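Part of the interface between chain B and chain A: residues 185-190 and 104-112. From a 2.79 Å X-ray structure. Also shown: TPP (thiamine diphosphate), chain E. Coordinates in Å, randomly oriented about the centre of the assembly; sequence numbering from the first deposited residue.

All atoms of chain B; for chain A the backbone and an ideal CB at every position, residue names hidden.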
# COMPACT_ATOMS: atom_id res chain seq x y z
N THR B 185 0.60 -12.58 -4.06
CA THR B 185 2.05 -12.59 -4.05
C THR B 185 2.53 -11.40 -4.87
O THR B 185 1.90 -11.04 -5.84
CB THR B 185 2.60 -13.88 -4.68
OG1 THR B 185 2.14 -15.02 -3.94
CG2 THR B 185 4.12 -13.88 -4.71
N SER B 186 3.64 -10.80 -4.49
CA SER B 186 4.10 -9.62 -5.22
C SER B 186 5.51 -9.80 -5.78
O SER B 186 6.48 -9.35 -5.18
CB SER B 186 4.05 -8.38 -4.33
OG SER B 186 4.91 -7.36 -4.82
N TYR B 187 5.60 -10.46 -6.92
CA TYR B 187 6.86 -10.64 -7.62
C TYR B 187 7.43 -9.27 -7.94
O TYR B 187 7.07 -8.65 -8.95
CB TYR B 187 6.61 -11.44 -8.88
CG TYR B 187 6.01 -12.79 -8.59
CD1 TYR B 187 6.83 -13.86 -8.26
CD2 TYR B 187 4.63 -12.99 -8.62
CE1 TYR B 187 6.31 -15.10 -7.98
CE2 TYR B 187 4.09 -14.23 -8.34
CZ TYR B 187 4.94 -15.29 -8.02
OH TYR B 187 4.45 -16.54 -7.74
N ALA B 188 8.35 -8.83 -7.08
CA ALA B 188 8.51 -7.41 -6.82
C ALA B 188 9.63 -6.65 -7.50
O ALA B 188 9.49 -5.45 -7.73
CB ALA B 188 8.56 -7.15 -5.32
N SER B 189 10.76 -7.27 -7.80
CA SER B 189 11.86 -6.41 -8.23
C SER B 189 12.47 -6.81 -9.55
O SER B 189 13.69 -6.83 -9.73
CB SER B 189 12.90 -6.23 -7.13
OG SER B 189 12.56 -5.14 -6.29
N ASN B 190 11.59 -7.14 -10.48
CA ASN B 190 11.95 -7.45 -11.84
C ASN B 190 12.51 -6.20 -12.50
O ASN B 190 12.39 -5.09 -11.97
CB ASN B 190 10.70 -7.91 -12.60
CG ASN B 190 10.91 -9.19 -13.34
OD1 ASN B 190 11.86 -9.33 -14.11
ND2 ASN B 190 10.00 -10.14 -13.15
N UNK A 104 8.82 3.68 -0.06
CA UNK A 104 7.95 4.28 -1.07
C UNK A 104 7.56 3.42 -2.27
O UNK A 104 6.68 3.80 -3.05
CB UNK A 104 8.63 5.54 -1.60
N UNK A 105 8.21 2.27 -2.44
CA UNK A 105 7.96 1.41 -3.58
C UNK A 105 6.79 0.48 -3.31
O UNK A 105 6.80 -0.28 -2.34
CB UNK A 105 9.21 0.60 -3.93
N UNK A 106 5.77 0.53 -4.16
CA UNK A 106 4.52 -0.12 -3.83
C UNK A 106 4.55 -1.64 -4.03
O UNK A 106 3.84 -2.36 -3.33
CB UNK A 106 3.40 0.49 -4.67
N UNK A 107 5.40 -2.13 -4.93
CA UNK A 107 5.65 -3.57 -4.99
C UNK A 107 6.18 -4.09 -3.64
O UNK A 107 5.75 -5.12 -3.15
CB UNK A 107 6.64 -3.89 -6.11
N UNK A 108 7.11 -3.36 -3.04
CA UNK A 108 7.58 -3.70 -1.71
C UNK A 108 6.53 -3.44 -0.65
O UNK A 108 6.40 -4.21 0.30
CB UNK A 108 8.85 -2.91 -1.38
N UNK A 109 5.76 -2.37 -0.77
CA UNK A 109 4.69 -2.21 0.19
C UNK A 109 3.83 -3.50 0.22
O UNK A 109 3.69 -4.13 1.27
CB UNK A 109 3.84 -0.99 -0.16
N UNK A 110 3.30 -3.91 -0.93
CA UNK A 110 2.47 -5.13 -1.02
C UNK A 110 3.24 -6.45 -0.74
O UNK A 110 2.67 -7.45 -0.29
CB UNK A 110 1.85 -5.20 -2.42
N UNK A 111 4.53 -6.44 -1.04
CA UNK A 111 5.39 -7.55 -0.67
C UNK A 111 5.28 -7.76 0.83
O UNK A 111 5.09 -8.88 1.29
CB UNK A 111 6.84 -7.30 -1.09
N UNK A 112 5.36 -6.66 1.57
CA UNK A 112 5.29 -6.66 3.02
C UNK A 112 3.89 -6.99 3.54
O UNK A 112 3.70 -7.88 4.36
CB UNK A 112 5.74 -5.30 3.56
N1' TPP E . 10.02 -11.81 -10.11
C2' TPP E . 10.40 -13.22 -10.33
CM2 TPP E . 9.18 -14.11 -10.63
N3' TPP E . 11.33 -13.72 -9.31
C4' TPP E . 12.50 -12.87 -8.99
N4' TPP E . 13.29 -13.49 -7.92
C5' TPP E . 11.98 -11.44 -8.60
C6' TPP E . 11.15 -10.93 -9.79
C7' TPP E . 13.15 -10.48 -8.25
N3 TPP E . 13.76 -10.82 -6.92
C2 TPP E . 12.86 -11.37 -5.90
S1 TPP E . 12.88 -10.22 -4.49
C5 TPP E . 14.27 -9.19 -5.08
C4 TPP E . 14.81 -9.87 -6.36
CM4 TPP E . 15.29 -8.84 -7.37
C6 TPP E . 15.31 -8.77 -4.04
C7 TPP E . 15.05 -7.35 -3.49
O7 TPP E . 15.38 -7.35 -2.12
PA TPP E . 15.62 -6.06 -1.21
O1A TPP E . 14.80 -5.03 -2.08
O2A TPP E . 16.96 -5.76 -0.69
O3A TPP E . 14.91 -6.01 0.21
PB TPP E . 14.22 -4.90 1.09
O1B TPP E . 13.36 -5.65 2.17
O2B TPP E . 15.37 -4.42 2.07
O3B TPP E . 13.72 -3.69 0.41

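Strand 185-190 of chain B runs at 144° to the helix of chain A, and their axes approach to 7.5 Å. Ser B186 and Ala B188 point their CA-to-CB bonds toward the helix, while Tyr B187 between them points away, so these two form most of the surface chain A meets; Ser B189, its CA-to-CB bond sideways, adds its hydroxyl.

Position 104 lies out of reach of the strand, and its backbone speaks instead. A phi of 103° is strained for most residues but easy for glycine, with asparagine a possible second choice. The residue is Gly A104.

Position 105 stands right before the helix, at the N-cap. Its CA-to-CB bond points toward chain B, yet nothing of the strand lies within 5.5 Å of the ideal CB. A short side chain would stop well before the strand; a long polar one could extend to the hydroxyl of Ser B189. Lysine, glutamine or arginine would suit. Arg A105 crosses the gap, and its NH2 gives a weak hydrogen bond to Ser B189 OG (2.9 Å, with an angle of 125° at the hydrogen), the hydroxyl lying at the edge of the guanidinium, near its plane.

At 106 the CA-to-CB bond points away, so the strand sets no preference. Ile A106 makes no contact with it.

Position 107 faces the strand closely: the ideal CB is 3.6 Å from Ala B188 O and 4.1 Å from Ser B186 OG. The space suits a small or medium side chain, and the carbonyl invites a donor, such as serine or asparagine. Asp A107 is found, its chi1 near p. Its OD2 lies 2.5 Å from Ala B188 O, and how two oxygens so close are reconciled stays open. Its OD1 also forms a salt bridge with Arg A105 NH1 (2.7 Å), which ties the two side chains together. Its backbone contributes as well: Ser B186 OG donates to Asp A107 O at 2.9 Å, a bond available whatever the side chain, and the same carbonyl accepts the helical bond from the amide at 111.

The CA-to-CB bond of 108 points away, with open space beside it and the thiamine diphosphate farther out. A longer polar side chain could turn back. His A108 does so: its CD2 comes to 4.3 Å from Ala B188 CB, and its CE1 to 3.2 Å from TPP O1A, while TPP O3B lies over one face of the ring.

Position 109 points away and could take many residues; Leu A109 leaves the strand untouched.

Position 110 points toward the strand, with its ideal CB 4.3 Å from Ser B186 CB. Aliphatic residues fit this carbon contact. Leu A110 makes it with its own CB, while its branches lie farther from the serine.

At 111 the bond points sideways, with Ser B186 OG 4.2 Å and Ala B188 CB 4.6 Å from the ideal CB. Small residues such as alanine or serine suit this close spacing. Ala A111 packs its backbone N 3.8 Å from Ser B186 CB.

Position 112 is out of reach, and Asn A112 simply continues the helix.

Chain A, residues 104-112: GRIDHLLAN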
# COMPACT_ATOMS: atom_id res chain seq x y z
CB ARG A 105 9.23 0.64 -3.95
CG ARG A 105 9.90 1.19 -5.20
CD ARG A 105 11.41 1.19 -5.15
NE ARG A 105 12.08 -0.08 -5.45
CZ ARG A 105 11.54 -1.16 -6.02
NH1 ARG A 105 10.27 -1.18 -6.39
NH2 ARG A 105 12.28 -2.23 -6.22
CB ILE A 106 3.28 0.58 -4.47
CG1 ILE A 106 3.31 2.09 -4.20
CG2 ILE A 106 1.97 -0.01 -3.91
CD1 ILE A 106 2.04 2.83 -4.60
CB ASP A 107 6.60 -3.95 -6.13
CG ASP A 107 7.75 -2.97 -6.32
OD1 ASP A 107 7.87 -2.01 -5.54
OD2 ASP A 107 8.54 -3.16 -7.27
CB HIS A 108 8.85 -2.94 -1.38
CG HIS A 108 10.07 -3.54 -2.00
ND1 HIS A 108 11.11 -2.77 -2.48
CD2 HIS A 108 10.41 -4.83 -2.22
CE1 HIS A 108 12.04 -3.57 -2.97
NE2 HIS A 108 11.64 -4.82 -2.82
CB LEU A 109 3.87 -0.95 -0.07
CG LEU A 109 2.59 -0.86 0.77
CD1 LEU A 109 2.95 -0.60 2.20
CD2 LEU A 109 1.67 0.22 0.25
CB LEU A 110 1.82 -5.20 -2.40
CG LEU A 110 0.94 -4.00 -2.77
CD1 LEU A 110 0.56 -4.07 -4.24
CD2 LEU A 110 -0.30 -3.96 -1.89
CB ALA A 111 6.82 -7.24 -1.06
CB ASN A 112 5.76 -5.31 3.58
CG ASN A 112 7.28 -5.11 3.51
OD1 ASN A 112 8.05 -6.07 3.44
ND2 ASN A 112 7.72 -3.86 3.55
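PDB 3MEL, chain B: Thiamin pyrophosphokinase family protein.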